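SloR (Streptococcus mutans, PDB 5CVI) probably acts as a manganese-responsive, DNA-binding transcriptional regulator of the DtxR/MntR family, working as a homodimer that binds transition metal ions. Local coordinates at residues E6-E14 with G65-H76. Numbering follows the deposited sequence.
Sequences EDYLKIIYE and GQILASSLYRKH. With ZN (zinc ion), chain H; ZN (zinc ion), chain J.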
# COMPACT_ATOMS: atom_id res chain seq x y z
N GLU B 6 2.53 10.28 14.04
CA GLU B 6 3.94 9.99 13.76
C GLU B 6 4.61 11.00 12.82
O GLU B 6 5.81 11.25 12.92
CB GLU B 6 4.10 8.56 13.24
CG GLU B 6 3.66 7.49 14.23
CD GLU B 6 3.80 6.08 13.68
OE1 GLU B 6 4.20 5.93 12.51
OE2 GLU B 6 3.50 5.12 14.43
N ASP B 7 3.82 11.60 11.94
CA ASP B 7 4.33 12.55 10.96
C ASP B 7 4.92 13.80 11.61
O ASP B 7 5.71 14.52 11.01
CB ASP B 7 3.24 12.94 9.96
CG ASP B 7 2.81 11.77 9.10
OD1 ASP B 7 3.63 10.86 8.90
OD2 ASP B 7 1.65 11.77 8.65
N TYR B 8 4.52 14.05 12.85
CA TYR B 8 5.08 15.14 13.64
C TYR B 8 6.57 14.89 13.88
O TYR B 8 7.36 15.83 13.94
CB TYR B 8 4.32 15.28 14.96
CG TYR B 8 4.77 16.43 15.82
CD1 TYR B 8 4.31 17.72 15.59
CD2 TYR B 8 5.65 16.23 16.88
CE1 TYR B 8 4.71 18.78 16.39
CE2 TYR B 8 6.06 17.28 17.68
CZ TYR B 8 5.59 18.55 17.43
OH TYR B 8 6.00 19.60 18.23
N LEU B 9 6.93 13.62 14.01
CA LEU B 9 8.32 13.25 14.25
C LEU B 9 9.23 13.61 13.07
O LEU B 9 10.37 14.04 13.26
CB LEU B 9 8.44 11.76 14.57
CG LEU B 9 8.13 11.36 16.02
CD1 LEU B 9 6.86 12.04 16.51
CD2 LEU B 9 8.01 9.85 16.15
N LYS B 10 8.72 13.45 11.85
CA LYS B 10 9.50 13.74 10.65
C LYS B 10 9.76 15.24 10.48
O LYS B 10 10.82 15.64 10.00
CB LYS B 10 8.83 13.17 9.40
CG LYS B 10 8.94 11.65 9.29
CD LYS B 10 8.57 11.16 7.89
CE LYS B 10 7.10 11.41 7.58
NZ LYS B 10 6.74 10.87 6.23
N ILE B 11 8.78 16.06 10.87
CA ILE B 11 8.92 17.50 10.78
C ILE B 11 9.87 18.02 11.86
O ILE B 11 10.69 18.91 11.61
CB ILE B 11 7.56 18.21 10.91
CG1 ILE B 11 6.58 17.67 9.86
CG2 ILE B 11 7.72 19.72 10.78
CD1 ILE B 11 7.06 17.82 8.44
N ILE B 12 9.77 17.46 13.06
CA ILE B 12 10.66 17.81 14.16
C ILE B 12 12.09 17.38 13.83
O ILE B 12 13.05 18.03 14.23
CB ILE B 12 10.21 17.14 15.48
CG1 ILE B 12 8.85 17.68 15.91
CG2 ILE B 12 11.24 17.37 16.57
CD1 ILE B 12 8.84 19.17 16.20
N TYR B 13 12.21 16.28 13.10
CA TYR B 13 13.51 15.72 12.74
C TYR B 13 14.35 16.72 11.95
O TYR B 13 15.51 16.98 12.29
CB TYR B 13 13.34 14.43 11.93
CG TYR B 13 14.58 13.57 11.85
CD1 TYR B 13 15.57 13.83 10.90
CD2 TYR B 13 14.76 12.50 12.71
CE1 TYR B 13 16.70 13.04 10.82
CE2 TYR B 13 15.89 11.71 12.64
CZ TYR B 13 16.86 11.98 11.69
OH TYR B 13 17.98 11.19 11.62
N GLU B 14 13.77 17.28 10.89
CA GLU B 14 14.51 18.21 10.03
C GLU B 14 14.72 19.56 10.71
O GLU B 14 15.74 20.21 10.49
CB GLU B 14 13.81 18.38 8.67
CG GLU B 14 12.43 19.01 8.74
CD GLU B 14 11.80 19.21 7.37
OE1 GLU B 14 12.43 18.83 6.36
OE2 GLU B 14 10.68 19.75 7.31
N GLY B 65 12.22 7.99 18.94
CA GLY B 65 11.62 8.84 17.92
C GLY B 65 12.51 9.06 16.72
O GLY B 65 12.03 9.20 15.60
N GLN B 66 13.82 9.09 16.95
CA GLN B 66 14.78 9.21 15.86
C GLN B 66 14.72 7.96 14.98
O GLN B 66 14.70 8.04 13.76
CB GLN B 66 16.20 9.39 16.41
CG GLN B 66 16.38 10.58 17.34
CD GLN B 66 17.78 10.67 17.92
OE1 GLN B 66 18.69 9.99 17.45
NE2 GLN B 66 17.95 11.50 18.94
N ILE B 67 14.68 6.79 15.63
CA ILE B 67 14.59 5.52 14.92
C ILE B 67 13.32 5.43 14.09
O ILE B 67 13.35 5.05 12.92
CB ILE B 67 14.65 4.32 15.89
CG1 ILE B 67 15.99 4.31 16.64
CG2 ILE B 67 14.44 3.02 15.13
CD1 ILE B 67 16.07 3.26 17.72
N LEU B 68 12.19 5.79 14.70
CA LEU B 68 10.90 5.72 14.03
C LEU B 68 10.82 6.75 12.91
O LEU B 68 10.19 6.51 11.88
CB LEU B 68 9.75 5.90 15.02
CG LEU B 68 8.34 5.86 14.43
CD1 LEU B 68 8.13 4.58 13.63
CD2 LEU B 68 7.29 5.98 15.53
N ALA B 69 11.46 7.90 13.12
CA ALA B 69 11.49 8.95 12.11
C ALA B 69 12.38 8.56 10.94
O ALA B 69 12.02 8.76 9.78
CB ALA B 69 11.94 10.26 12.72
N SER B 70 13.56 8.01 11.25
CA SER B 70 14.47 7.52 10.22
C SER B 70 13.80 6.43 9.40
O SER B 70 13.99 6.33 8.19
CB SER B 70 15.75 6.98 10.84
OG SER B 70 16.44 7.99 11.55
N SER B 71 13.01 5.60 10.08
CA SER B 71 12.31 4.50 9.43
C SER B 71 11.22 5.03 8.49
O SER B 71 11.06 4.53 7.38
CB SER B 71 11.71 3.57 10.47
OG SER B 71 11.06 2.47 9.85
N LEU B 72 10.49 6.04 8.94
CA LEU B 72 9.45 6.64 8.11
C LEU B 72 10.03 7.32 6.88
O LEU B 72 9.42 7.27 5.80
CB LEU B 72 8.60 7.63 8.92
CG LEU B 72 7.57 6.98 9.85
CD1 LEU B 72 6.73 8.04 10.55
CD2 LEU B 72 6.68 6.03 9.06
N TYR B 73 11.19 7.94 7.02
CA TYR B 73 11.84 8.60 5.88
C TYR B 73 12.23 7.61 4.79
O TYR B 73 11.99 7.85 3.60
CB TYR B 73 13.04 9.43 6.33
CG TYR B 73 12.68 10.84 6.77
CD1 TYR B 73 12.26 11.78 5.84
CD2 TYR B 73 12.75 11.22 8.10
CE1 TYR B 73 11.92 13.06 6.23
CE2 TYR B 73 12.42 12.50 8.50
CZ TYR B 73 12.01 13.42 7.55
OH TYR B 73 11.67 14.70 7.93
N ARG B 74 12.83 6.49 5.19
CA ARG B 74 13.23 5.45 4.24
C ARG B 74 12.03 4.86 3.50
O ARG B 74 12.08 4.67 2.29
CB ARG B 74 14.03 4.34 4.95
CG ARG B 74 13.43 2.95 4.80
CD ARG B 74 14.41 1.87 5.26
NE ARG B 74 15.45 1.63 4.27
CZ ARG B 74 15.57 0.51 3.56
NH1 ARG B 74 14.72 -0.49 3.75
NH2 ARG B 74 16.55 0.38 2.68
N LYS B 75 10.96 4.57 4.23
CA LYS B 75 9.75 4.03 3.62
C LYS B 75 9.08 5.05 2.72
O LYS B 75 8.64 4.73 1.62
CB LYS B 75 8.77 3.53 4.70
CG LYS B 75 9.14 2.18 5.30
CD LYS B 75 8.10 1.72 6.32
CE LYS B 75 8.24 2.47 7.63
NZ LYS B 75 7.35 1.92 8.69
N HIS B 76 9.01 6.29 3.19
CA HIS B 76 8.38 7.36 2.42
C HIS B 76 9.09 7.61 1.10
O HIS B 76 8.46 7.77 0.06
CB HIS B 76 8.35 8.66 3.23
CG HIS B 76 7.54 9.75 2.59
ND1 HIS B 76 6.17 9.85 2.75
CD2 HIS B 76 7.90 10.77 1.78
CE1 HIS B 76 5.73 10.89 2.08
NE2 HIS B 76 6.75 11.47 1.48
ZN ZN H . 3.26 9.33 7.65
ZN ZN J . 5.96 13.31 0.66
O HOH W 1 6.22 13.19 -1.44
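Lys10 lays its aliphatic chain over one face of the Tyr73 ring. Lys10 CD stands 4.0 Å from the centroid of the Tyr73 ring and almost on the ring normal, a CH-pi contact. The two side chains run past each other in opposite directions. Lys10 CD also packs on Leu72 CB at 3.7 Å. Lys10 NZ passes on toward His76 and forms a salt bridge with Glu102 OE1, which is also hydrogen-bonded to His76 ND1. The Tyr73 hydroxyl is placed to donate to Lys10 O, although the modelled bond is too short for its length to be trusted. Tyr13 fits among Gln66, Ala69, Ser70 and Tyr73, with Tyr13 CD2 3.6 Å from Ala69 CB. Its ring is oblique to that of Tyr73, the planes at 58°, and its hydroxyl bonds to Leu136 O. Two zinc sites lie at one end of the contact: Asp7 OD1 binds one ion with Glu99, Glu102 and His103, and His76 NE2 binds another with His95 and Asp160. The helix axes cross at -97° and come within 8.9 Å. The contact thus joins the first helix of the DNA-binding domain to the long helix 63-85, while Tyr8, Ile11 and Ile12 pack on helix 24-30, Tyr8 and Leu9 on helix 35-47.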